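Local coordinates for protein aminopeptidase (Aneurinibacillus sp. AM-1, PDB 5IB9) that probably removes amino acids from the N-terminus of peptides as a zinc-dependent aminopeptidase, holding a pair of zinc ions in its active site, at residues Tyr19-Phe24 and Gly244-Leu249; Tyr51-Glu56 and Ala208-Asp213; Ile117-Arg122 and Ala141-Asn146; Tyr314-Lys319 and Asp347-His352. All blocks are in the same frame, centred on the assembly; numbering follows the deposited sequence.

Interaction 1 of 4, residues Tyr19-Phe24 and Gly244-Leu249; sequences YNTIQF and GVAVTL
Thr21 and Ala246 meet without a ring between them; the rings of residues 19-24 lie elsewhere. Phe24 stacks on Tyr43 of helix 35-50, and Tyr19, with Asn20 OD1 in plane at its ring edge, packs on Leu377 and Lys382. What touches across the contact is aliphatic. Thr21 holds CG2 anti to its backbone N, and this methyl presses on the backbone of the other helix, 3.7 Å from Ala246 CA. Leu249 follows one turn later, its CD1 4.0 Å from Thr21 CG2. Ile22 adds its CG1, which lies 3.9 Å from Ala246 CB. Two helices of the M28 peptidase fold are joined here, 15-25 and 238-256, the second carrying Val245, whose side chain is about 6 Å from that of the zinc ligand His228. With small residues at the crossing, the axes of the short segments approach to 8.5 Å, their directions 136° apart. The polar link is a water, 2.7 Å from Thr21 OG1 and donating to Ala246 O at 2.9 Å; Thr21 OG1 also bonds to Asn17 O, so the hydroxyl is tied both to its own helix and, through the water, to helix 238-256. Within 244-249, Gly244 O is gripped by Thr248 N and Thr248 OG1 from opposite faces of its carbonyl plane.

Interaction 2 of 4, residues Tyr51-Glu56 and Ala208-Asp213; sequences YGYHVE and ATKKPD
Tyr53 turns CG anti to its own carbonyl carbon (chi1 -71°), while Lys210 sets CG anti to its backbone N (chi1 -169°), and the two side chains pass each other obliquely. One flank of the tyrosine ring does the touching. Thr209 O lies at the edge of the ring, near its plane, 3.6 Å from Tyr53 CD1, and CE1 comes equally close, 3.6 Å, to Lys210 CB. Ala208 CB lies oblique to the ring, 3.9 Å from Tyr53 CD1, and its methyl also meets Val55 CG2 at 4.3 Å. The phenol reaches past Lys210 to bond with Ala252 O. An alanine in place of Tyr53 would probably leave Ala252 O without this hydroxyl partner and open a gap beside Lys210 CB.

The chain leaves helix 35-50 through a Schellman motif, with Gly52 at positive phi; further on, Val55 and Ala208 form an antiparallel non-hydrogen-bonded pair. Ahead of that pair a water stitches the diverging backbones together, accepting from His54 N at 2.9 Å and donating to Thr209 O at 2.7 Å. Further out, Lys210 NZ makes a salt bridge to Asp213 OD1 at 3.2 Å and also bonds to Thr260 OG1 and Leu258 O.

Phe48 of helix 35-50 covers Val55 and Ala208, Met255 of helix 238-256 packs on Tyr53, and strand 263-269 pairs with the far side of strand 187-210.

Interaction 3 of 4, residues Ile117-Arg122 and Ala141-Asn146; sequences IALIQR and AVIIYN
Tyr145 closes over Gln121 at the end of two parallel strands of the PA domain, 117-121 and 141-145, which helix 127-136 joins in a beta-alpha-beta crossover. From CB its side chain leaves between the backbone N and the carbonyl carbon (chi1 64°), which places CG; the ring beyond it lies over the neighbouring strand. CG comes near Ile120 O, and CD2 lies only 3.2 Å from that same Ile120 O, the carbonyl to which Tyr145 N donates. Next round the ring, CE2 sits 3.6 Å from Gln121 CA, whose C-H points into the face: a CH-pi contact, offset toward the rim. CZ then meets Gln121 CB at 3.5 Å, CE1 passes Gln121 OE1, and OH at the tip rests beside Gln121 CB. Leu119 crosses the tyrosine at about a right angle and puts its CG 3.8 Å from Tyr145 CD2.

Leu119 also extends the packing back along this side of the sheet, with CD1 3.7 Å from Ile143 CG2. On the other side Ile120 CD1 meets Val142 CG1 at 3.6 Å. Five backbone hydrogen bonds, from Ala118 N to Arg122 N, join the two strands. Helix 171-182 covers Leu119 and Tyr145, and Val191 of strand 187-210 backs Ile143.

Past the strand ends Arg122 and Asn146 lie side by side with guanidinium and amide planes 8° apart. Asn146 ND2 bonds to Gly150 O, while Arg122 NH2 gives Asn146 OD1 a short but bent, weak hydrogen bond, 2.7 Å with 126° at the hydrogen.

Interaction 4 of 4, residues Tyr314-Lys319 and Asp347-His352; sequences YTIDGK and DHESFH
Ile316 stands on a type I beta turn, Thr315 to Gly318, that follows strand 310-315, and packs on His348 and His352 of helix 348-352. His352 sends CG anti to its backbone N (chi1 177°), and Ile316 CB sits over the centre of its imidazole, 3.6 Å from the centroid, in a CH-pi contact. The CD1 branch of Ile316 goes instead to the first turn of the helix, 3.5 Å from His348 NE2 and 3.8 Å from Glu349 CB. The M28 site is close: the side chain of Tyr314, just before the turn, is about 5 Å from the bound inhibitor bestatin, and His348, whose NE2 bonds to Glu343 O, is about 7 Å from the zinc ligand Asp301, side chain to side chain. At the edge of the His352 ring, in plane, Asp317 OD1 lies 3.4 Å from His352 CE1, the carboxylate nearly upright to the ring. A water 2.7 Å from His352 NE2 also gives Asp317 OD1 a weak bond. An alanine at His352 would probably leave Ile316 CB without its aromatic cover and this water without its imidazole partner. Asp317 OD2 accepts from Lys319 N in an Asx turn.

Overall arrangement
Interactions 1 and 3 are buried, interaction 2 is partly so, and interaction 4 lies at the surface. Interactions 1 and 2 adjoin: Leu249 O of the helix pair is 3.2 Å from Tyr51 CE1, and helix 35-50 packs on both. Interaction 3 stands apart in the PA domain, its centre about 41 Å from that of interaction 1, yet strand 187-210 supplies one side of interaction 2 and also packs against interaction 3. Chemistry follows place. Methyl groups and one water join the helices of interaction 1, a backbone ladder holds interaction 3, interaction 2 sets a tyrosine ring edge against a strand, with a water bridging the backbones, and interaction 4 sets an isoleucine over an imidazole whose edge holds a water.

Interaction 1 of 4, residues Tyr19-Phe24 and Gly244-Leu249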
# COMPACT_ATOMS: atom_id res chain seq x y z
N TYR A 19 -28.17 -16.73 -10.82
CA TYR A 19 -27.94 -16.83 -12.24
C TYR A 19 -28.10 -15.43 -12.95
O TYR A 19 -27.30 -15.11 -13.78
CB TYR A 19 -29.03 -17.81 -12.84
CG TYR A 19 -28.89 -18.14 -14.29
CD1 TYR A 19 -28.02 -19.14 -14.77
CD2 TYR A 19 -29.62 -17.36 -15.21
CE1 TYR A 19 -27.94 -19.42 -16.21
CE2 TYR A 19 -29.52 -17.60 -16.60
CZ TYR A 19 -28.67 -18.59 -17.06
OH TYR A 19 -28.61 -18.77 -18.46
N ASN A 20 -29.10 -14.70 -12.50
CA ASN A 20 -29.33 -13.33 -13.12
C ASN A 20 -28.11 -12.41 -12.84
O ASN A 20 -27.72 -11.62 -13.71
CB ASN A 20 -30.62 -12.75 -12.58
CG ASN A 20 -31.85 -13.45 -13.21
OD1 ASN A 20 -31.71 -14.22 -14.15
ND2 ASN A 20 -33.01 -13.24 -12.59
N THR A 21 -27.57 -12.51 -11.62
CA THR A 21 -26.35 -11.74 -11.44
C THR A 21 -25.22 -12.10 -12.36
O THR A 21 -24.53 -11.25 -12.95
CB THR A 21 -25.88 -11.98 -9.93
OG1 THR A 21 -26.80 -11.41 -9.02
CG2 THR A 21 -24.43 -11.39 -9.71
N ILE A 22 -25.00 -13.41 -12.57
CA ILE A 22 -23.91 -13.85 -13.49
C ILE A 22 -24.22 -13.39 -14.94
O ILE A 22 -23.29 -13.01 -15.66
CB ILE A 22 -23.64 -15.42 -13.44
CG1 ILE A 22 -23.29 -15.74 -11.95
CG2 ILE A 22 -22.61 -15.83 -14.38
CD1 ILE A 22 -23.36 -17.30 -11.60
N GLN A 23 -25.48 -13.51 -15.32
CA GLN A 23 -25.88 -13.13 -16.68
C GLN A 23 -25.54 -11.65 -16.87
O GLN A 23 -24.93 -11.31 -17.91
CB GLN A 23 -27.38 -13.29 -16.78
CG GLN A 23 -27.90 -13.02 -18.22
CD GLN A 23 -29.38 -13.41 -18.31
OE1 GLN A 23 -30.19 -13.15 -17.39
NE2 GLN A 23 -29.74 -14.08 -19.38
N PHE A 24 -25.87 -10.83 -15.87
CA PHE A 24 -25.56 -9.36 -16.00
C PHE A 24 -24.04 -9.18 -16.14
O PHE A 24 -23.53 -8.44 -17.02
CB PHE A 24 -26.17 -8.52 -14.84
CG PHE A 24 -25.80 -7.08 -14.98
CD1 PHE A 24 -26.52 -6.25 -15.86
CD2 PHE A 24 -24.59 -6.60 -14.37
CE1 PHE A 24 -26.02 -4.92 -16.12
CE2 PHE A 24 -24.05 -5.29 -14.62
CZ PHE A 24 -24.87 -4.45 -15.50
N GLY A 244 -18.94 -16.30 -7.61
CA GLY A 244 -18.75 -15.94 -6.21
C GLY A 244 -19.43 -14.61 -5.85
O GLY A 244 -19.90 -14.49 -4.77
N VAL A 245 -19.42 -13.67 -6.77
CA VAL A 245 -20.13 -12.38 -6.53
C VAL A 245 -21.61 -12.69 -6.34
O VAL A 245 -22.24 -12.12 -5.41
CB VAL A 245 -19.93 -11.48 -7.70
CG1 VAL A 245 -20.90 -10.25 -7.51
CG2 VAL A 245 -18.45 -10.97 -7.77
N ALA A 246 -22.14 -13.57 -7.20
CA ALA A 246 -23.55 -13.87 -7.09
C ALA A 246 -23.96 -14.54 -5.78
O ALA A 246 -25.00 -14.22 -5.16
CB ALA A 246 -23.97 -14.83 -8.26
N VAL A 247 -23.08 -15.46 -5.30
CA VAL A 247 -23.33 -16.08 -3.94
C VAL A 247 -23.16 -15.06 -2.81
O VAL A 247 -23.92 -15.02 -1.89
CB VAL A 247 -22.41 -17.30 -3.71
CG1 VAL A 247 -22.65 -17.95 -2.33
CG2 VAL A 247 -22.71 -18.34 -4.84
N THR A 248 -22.19 -14.16 -2.97
CA THR A 248 -21.96 -13.09 -1.98
C THR A 248 -23.22 -12.19 -1.86
O THR A 248 -23.68 -11.98 -0.75
CB THR A 248 -20.74 -12.26 -2.33
OG1 THR A 248 -19.56 -13.10 -2.30
CG2 THR A 248 -20.49 -11.14 -1.24
N LEU A 249 -23.75 -11.75 -3.00
CA LEU A 249 -24.96 -10.90 -3.02
C LEU A 249 -26.13 -11.67 -2.45
O LEU A 249 -26.85 -11.13 -1.65
CB LEU A 249 -25.21 -10.42 -4.46
CG LEU A 249 -24.32 -9.35 -4.99
CD1 LEU A 249 -24.69 -9.10 -6.45
CD2 LEU A 249 -24.55 -8.05 -4.17
O HOH W 1 -26.99 -12.95 -6.76

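Interaction 2 of 4, residues Tyr51-Glu56 and Ala208-Asp213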
# COMPACT_ATOMS: atom_id res chain seq x y z
N TYR A 51 -31.06 -4.54 -0.96
CA TYR A 51 -31.40 -5.47 0.13
C TYR A 51 -31.43 -4.73 1.46
O TYR A 51 -31.56 -5.32 2.56
CB TYR A 51 -30.31 -6.59 0.28
CG TYR A 51 -29.93 -7.25 -1.01
CD1 TYR A 51 -28.62 -7.77 -1.20
CD2 TYR A 51 -30.82 -7.48 -2.00
CE1 TYR A 51 -28.31 -8.40 -2.41
CE2 TYR A 51 -30.48 -8.05 -3.21
CZ TYR A 51 -29.21 -8.62 -3.36
OH TYR A 51 -28.81 -9.22 -4.55
N GLY A 52 -31.16 -3.42 1.40
CA GLY A 52 -31.17 -2.59 2.57
C GLY A 52 -29.86 -2.24 3.22
O GLY A 52 -29.82 -1.63 4.26
N TYR A 53 -28.74 -2.60 2.59
CA TYR A 53 -27.45 -2.31 3.10
C TYR A 53 -26.94 -0.87 2.80
O TYR A 53 -27.16 -0.33 1.71
CB TYR A 53 -26.40 -3.30 2.51
CG TYR A 53 -26.55 -4.72 3.06
CD1 TYR A 53 -25.79 -5.15 4.12
CD2 TYR A 53 -27.40 -5.64 2.44
CE1 TYR A 53 -25.93 -6.42 4.62
CE2 TYR A 53 -27.57 -6.92 2.98
CZ TYR A 53 -26.86 -7.31 4.09
OH TYR A 53 -26.97 -8.59 4.62
N HIS A 54 -26.27 -0.35 3.78
CA HIS A 54 -25.34 0.80 3.53
C HIS A 54 -24.04 0.21 2.90
O HIS A 54 -23.47 -0.81 3.37
CB HIS A 54 -25.10 1.56 4.84
CG HIS A 54 -24.15 2.70 4.71
ND1 HIS A 54 -22.84 2.62 5.15
CD2 HIS A 54 -24.31 3.94 4.19
CE1 HIS A 54 -22.24 3.78 4.91
NE2 HIS A 54 -23.11 4.58 4.31
N VAL A 55 -23.58 0.89 1.89
CA VAL A 55 -22.46 0.29 1.08
C VAL A 55 -21.34 1.31 1.05
O VAL A 55 -21.60 2.52 0.99
CB VAL A 55 -23.01 0.02 -0.33
CG1 VAL A 55 -21.87 -0.50 -1.22
CG2 VAL A 55 -24.07 -1.05 -0.25
N GLU A 56 -20.11 0.86 1.18
CA GLU A 56 -18.97 1.73 0.93
C GLU A 56 -18.19 1.19 -0.28
O GLU A 56 -18.15 -0.02 -0.53
CB GLU A 56 -18.01 1.60 2.11
CG GLU A 56 -18.78 2.26 3.35
CD GLU A 56 -18.96 3.85 3.31
OE1 GLU A 56 -19.73 4.37 4.16
OE2 GLU A 56 -18.44 4.61 2.41
N ALA A 208 -20.38 -4.16 2.04
CA ALA A 208 -21.77 -4.00 2.59
C ALA A 208 -21.75 -4.68 3.93
O ALA A 208 -21.37 -5.79 4.05
CB ALA A 208 -22.79 -4.75 1.62
N THR A 209 -22.16 -3.94 4.96
CA THR A 209 -22.01 -4.45 6.35
C THR A 209 -23.39 -4.56 6.97
O THR A 209 -24.12 -3.56 6.92
CB THR A 209 -21.12 -3.51 7.13
OG1 THR A 209 -19.78 -3.49 6.55
CG2 THR A 209 -21.03 -4.03 8.60
N LYS A 210 -23.64 -5.69 7.57
CA LYS A 210 -24.80 -5.88 8.42
C LYS A 210 -24.34 -5.83 9.90
O LYS A 210 -23.62 -6.69 10.40
CB LYS A 210 -25.45 -7.24 8.13
CG LYS A 210 -26.88 -7.34 8.85
CD LYS A 210 -27.42 -8.72 8.79
CE LYS A 210 -28.97 -8.72 9.23
NZ LYS A 210 -29.10 -8.62 10.71
N LYS A 211 -24.75 -4.78 10.58
CA LYS A 211 -24.50 -4.68 12.00
C LYS A 211 -25.34 -5.69 12.80
O LYS A 211 -26.41 -5.95 12.44
CB LYS A 211 -24.79 -3.26 12.50
CG LYS A 211 -23.84 -2.22 11.97
CD LYS A 211 -24.46 -0.84 11.91
CE LYS A 211 -23.43 0.26 12.15
NZ LYS A 211 -24.00 1.58 12.41
N PRO A 212 -24.83 -6.21 13.88
CA PRO A 212 -25.63 -7.14 14.65
C PRO A 212 -26.84 -6.45 15.22
O PRO A 212 -26.77 -5.32 15.55
CB PRO A 212 -24.68 -7.63 15.74
CG PRO A 212 -23.61 -6.75 15.77
CD PRO A 212 -23.54 -5.99 14.52
N ASP A 213 -27.94 -7.16 15.24
CA ASP A 213 -29.23 -6.61 15.68
C ASP A 213 -29.96 -7.47 16.71
O ASP A 213 -31.12 -7.38 16.81
CB ASP A 213 -30.08 -6.28 14.49
CG ASP A 213 -30.42 -7.47 13.66
OD1 ASP A 213 -29.85 -8.50 13.83
OD2 ASP A 213 -31.29 -7.31 12.87
O HOH W 2 -25.99 -1.71 6.28

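Interaction 3 of 4, residues Ile117-Arg122 and Ala141-Asn146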
# COMPACT_ATOMS: atom_id res chain seq x y z
N ILE A 117 21.84 -12.08 -23.46
CA ILE A 117 20.44 -12.44 -23.23
C ILE A 117 20.51 -13.69 -22.39
O ILE A 117 21.27 -14.61 -22.75
CB ILE A 117 19.70 -12.73 -24.55
CG1 ILE A 117 19.61 -11.44 -25.36
CG2 ILE A 117 18.31 -13.26 -24.30
CD1 ILE A 117 19.25 -11.72 -26.82
N ALA A 118 19.81 -13.76 -21.24
CA ALA A 118 19.85 -14.95 -20.42
C ALA A 118 18.79 -15.95 -20.82
O ALA A 118 17.68 -15.55 -21.08
CB ALA A 118 19.68 -14.59 -18.97
N LEU A 119 19.14 -17.24 -20.90
CA LEU A 119 18.18 -18.31 -21.09
C LEU A 119 18.03 -18.98 -19.75
O LEU A 119 19.02 -19.40 -19.14
CB LEU A 119 18.75 -19.35 -22.06
CG LEU A 119 17.74 -20.46 -22.44
CD1 LEU A 119 16.56 -20.03 -23.35
CD2 LEU A 119 18.53 -21.59 -23.16
N ILE A 120 16.77 -19.08 -19.29
CA ILE A 120 16.54 -19.47 -17.92
C ILE A 120 15.38 -20.41 -17.96
O ILE A 120 14.39 -20.18 -18.71
CB ILE A 120 16.09 -18.27 -17.04
CG1 ILE A 120 17.10 -17.11 -17.08
CG2 ILE A 120 15.91 -18.76 -15.62
CD1 ILE A 120 16.74 -15.88 -16.15
N GLN A 121 15.53 -21.47 -17.16
CA GLN A 121 14.58 -22.55 -17.09
C GLN A 121 13.58 -22.19 -15.99
O GLN A 121 13.99 -21.76 -14.89
CB GLN A 121 15.29 -23.85 -16.71
CG GLN A 121 14.35 -24.92 -16.18
CD GLN A 121 14.89 -26.34 -16.36
OE1 GLN A 121 14.42 -27.09 -17.24
NE2 GLN A 121 15.88 -26.71 -15.53
N ARG A 122 12.30 -22.37 -16.30
CA ARG A 122 11.21 -22.19 -15.29
C ARG A 122 11.45 -23.13 -14.12
O ARG A 122 11.81 -24.30 -14.31
CB ARG A 122 9.86 -22.51 -15.93
CG ARG A 122 8.64 -22.41 -14.95
CD ARG A 122 7.36 -22.41 -15.75
NE ARG A 122 6.16 -22.54 -14.90
CZ ARG A 122 4.93 -22.68 -15.38
NH1 ARG A 122 3.92 -22.81 -14.52
NH2 ARG A 122 4.69 -22.69 -16.69
N ALA A 141 18.11 -8.81 -21.89
CA ALA A 141 16.82 -9.45 -22.00
C ALA A 141 16.92 -10.85 -21.44
O ALA A 141 18.01 -11.38 -21.24
CB ALA A 141 16.34 -9.46 -23.47
N VAL A 142 15.77 -11.46 -21.20
CA VAL A 142 15.68 -12.78 -20.57
C VAL A 142 14.68 -13.60 -21.36
O VAL A 142 13.63 -13.12 -21.77
CB VAL A 142 15.24 -12.70 -19.09
CG1 VAL A 142 14.91 -13.98 -18.62
CG2 VAL A 142 16.35 -12.03 -18.25
N ILE A 143 15.09 -14.83 -21.69
CA ILE A 143 14.16 -15.80 -22.28
C ILE A 143 13.96 -16.92 -21.27
O ILE A 143 14.91 -17.57 -20.78
CB ILE A 143 14.68 -16.39 -23.59
CG1 ILE A 143 14.79 -15.33 -24.67
CG2 ILE A 143 13.80 -17.60 -24.05
CD1 ILE A 143 15.77 -15.75 -25.82
N ILE A 144 12.70 -17.10 -20.82
CA ILE A 144 12.42 -18.11 -19.86
C ILE A 144 11.72 -19.27 -20.59
O ILE A 144 10.84 -19.05 -21.46
CB ILE A 144 11.54 -17.56 -18.67
CG1 ILE A 144 12.26 -16.42 -17.96
CG2 ILE A 144 11.33 -18.71 -17.71
CD1 ILE A 144 11.44 -15.74 -16.93
N TYR A 145 12.16 -20.49 -20.33
CA TYR A 145 11.53 -21.62 -21.01
C TYR A 145 10.77 -22.55 -20.06
O TYR A 145 11.14 -22.75 -18.87
CB TYR A 145 12.51 -22.40 -21.90
CG TYR A 145 13.65 -23.11 -21.21
CD1 TYR A 145 13.59 -24.48 -20.98
CD2 TYR A 145 14.86 -22.44 -20.92
CE1 TYR A 145 14.67 -25.17 -20.40
CE2 TYR A 145 15.96 -23.12 -20.32
CZ TYR A 145 15.86 -24.50 -20.10
OH TYR A 145 16.90 -25.21 -19.51
N ASN A 146 9.70 -23.11 -20.62
CA ASN A 146 8.70 -23.85 -19.80
C ASN A 146 9.22 -25.12 -19.15
O ASN A 146 10.22 -25.75 -19.60
CB ASN A 146 7.40 -24.09 -20.59
CG ASN A 146 6.16 -24.04 -19.71
OD1 ASN A 146 6.24 -24.03 -18.46
ND2 ASN A 146 5.00 -24.04 -20.36
O HOH W 3 12.52 -27.45 -19.09

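Interaction 4 of 4, residues Tyr314-Lys319 and Asp347-His352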
# COMPACT_ATOMS: atom_id res chain seq x y z
N TYR A 314 -10.07 -24.62 0.68
CA TYR A 314 -8.62 -24.55 0.68
C TYR A 314 -8.14 -23.52 1.69
O TYR A 314 -8.66 -22.40 1.80
CB TYR A 314 -8.12 -24.09 -0.67
CG TYR A 314 -8.08 -25.16 -1.75
CD1 TYR A 314 -7.54 -26.40 -1.52
CD2 TYR A 314 -8.65 -24.90 -2.97
CE1 TYR A 314 -7.54 -27.39 -2.57
CE2 TYR A 314 -8.66 -25.90 -4.06
CZ TYR A 314 -8.06 -27.08 -3.81
OH TYR A 314 -8.08 -28.09 -4.79
N THR A 315 -7.09 -23.88 2.45
CA THR A 315 -6.48 -22.95 3.33
C THR A 315 -5.00 -22.73 2.90
O THR A 315 -4.40 -23.63 2.24
CB THR A 315 -6.52 -23.35 4.83
OG1 THR A 315 -5.72 -24.54 4.93
CG2 THR A 315 -7.97 -23.67 5.23
N ILE A 316 -4.43 -21.61 3.28
CA ILE A 316 -3.04 -21.28 2.79
C ILE A 316 -2.03 -22.27 3.34
O ILE A 316 -1.13 -22.61 2.54
CB ILE A 316 -2.69 -19.85 3.30
CG1 ILE A 316 -3.66 -18.79 2.68
CG2 ILE A 316 -1.24 -19.48 3.01
CD1 ILE A 316 -3.86 -18.85 1.19
N ASP A 317 -2.18 -22.63 4.63
CA ASP A 317 -1.23 -23.55 5.27
C ASP A 317 -1.68 -25.00 5.22
O ASP A 317 -1.02 -25.84 5.83
CB ASP A 317 -0.93 -23.07 6.69
CG ASP A 317 -2.17 -22.80 7.50
OD1 ASP A 317 -2.02 -22.20 8.62
OD2 ASP A 317 -3.31 -23.18 7.07
N GLY A 318 -2.78 -25.35 4.54
CA GLY A 318 -3.28 -26.74 4.58
C GLY A 318 -3.68 -27.25 5.96
O GLY A 318 -3.81 -28.48 6.13
N LYS A 319 -3.97 -26.34 6.89
CA LYS A 319 -4.42 -26.71 8.22
C LYS A 319 -5.89 -26.34 8.30
O LYS A 319 -6.34 -25.38 7.58
CB LYS A 319 -3.70 -25.93 9.29
CG LYS A 319 -2.22 -26.33 9.40
CD LYS A 319 -1.72 -25.93 10.79
CE LYS A 319 -1.38 -24.45 10.91
NZ LYS A 319 0.10 -24.17 10.69
N ASP A 347 -8.39 -14.33 -2.70
CA ASP A 347 -8.38 -13.26 -1.68
C ASP A 347 -8.32 -13.75 -0.23
O ASP A 347 -7.91 -12.94 0.62
CB ASP A 347 -9.61 -12.35 -1.86
CG ASP A 347 -9.60 -11.66 -3.24
OD1 ASP A 347 -8.62 -10.94 -3.53
OD2 ASP A 347 -10.56 -11.94 -4.02
N HIS A 348 -8.55 -15.04 0.03
CA HIS A 348 -8.36 -15.54 1.41
C HIS A 348 -6.92 -15.36 1.85
O HIS A 348 -6.67 -15.21 3.05
CB HIS A 348 -8.82 -16.97 1.57
CG HIS A 348 -8.12 -17.93 0.66
ND1 HIS A 348 -8.05 -17.78 -0.72
CD2 HIS A 348 -7.50 -19.08 0.98
CE1 HIS A 348 -7.34 -18.82 -1.21
NE2 HIS A 348 -7.03 -19.63 -0.19
N GLU A 349 -5.96 -15.36 0.92
CA GLU A 349 -4.53 -15.15 1.28
C GLU A 349 -4.29 -13.82 1.94
O GLU A 349 -3.36 -13.68 2.74
CB GLU A 349 -3.73 -15.23 0.01
CG GLU A 349 -2.20 -15.41 0.26
CD GLU A 349 -1.52 -15.83 -1.05
OE1 GLU A 349 -1.91 -16.83 -1.73
OE2 GLU A 349 -0.61 -15.13 -1.42
N SER A 350 -5.12 -12.82 1.64
CA SER A 350 -4.94 -11.50 2.27
C SER A 350 -5.32 -11.41 3.72
O SER A 350 -4.80 -10.57 4.45
CB SER A 350 -5.72 -10.49 1.40
OG SER A 350 -5.20 -10.53 0.04
N PHE A 351 -6.24 -12.30 4.06
CA PHE A 351 -6.74 -12.35 5.46
C PHE A 351 -5.90 -13.35 6.22
O PHE A 351 -5.61 -13.08 7.40
CB PHE A 351 -8.26 -12.61 5.46
CG PHE A 351 -8.98 -11.53 4.75
CD1 PHE A 351 -9.22 -10.30 5.41
CD2 PHE A 351 -9.22 -11.59 3.37
CE1 PHE A 351 -9.76 -9.19 4.71
CE2 PHE A 351 -9.78 -10.50 2.68
CZ PHE A 351 -10.06 -9.29 3.37
N HIS A 352 -5.55 -14.50 5.67
CA HIS A 352 -4.61 -15.39 6.34
C HIS A 352 -3.33 -14.61 6.73
O HIS A 352 -2.80 -14.84 7.85
CB HIS A 352 -4.32 -16.53 5.42
CG HIS A 352 -3.32 -17.45 5.99
ND1 HIS A 352 -3.68 -18.50 6.80
CD2 HIS A 352 -1.98 -17.48 5.85
CE1 HIS A 352 -2.59 -19.15 7.16
NE2 HIS A 352 -1.54 -18.51 6.68
O HOH W 4 0.36 -19.86 7.99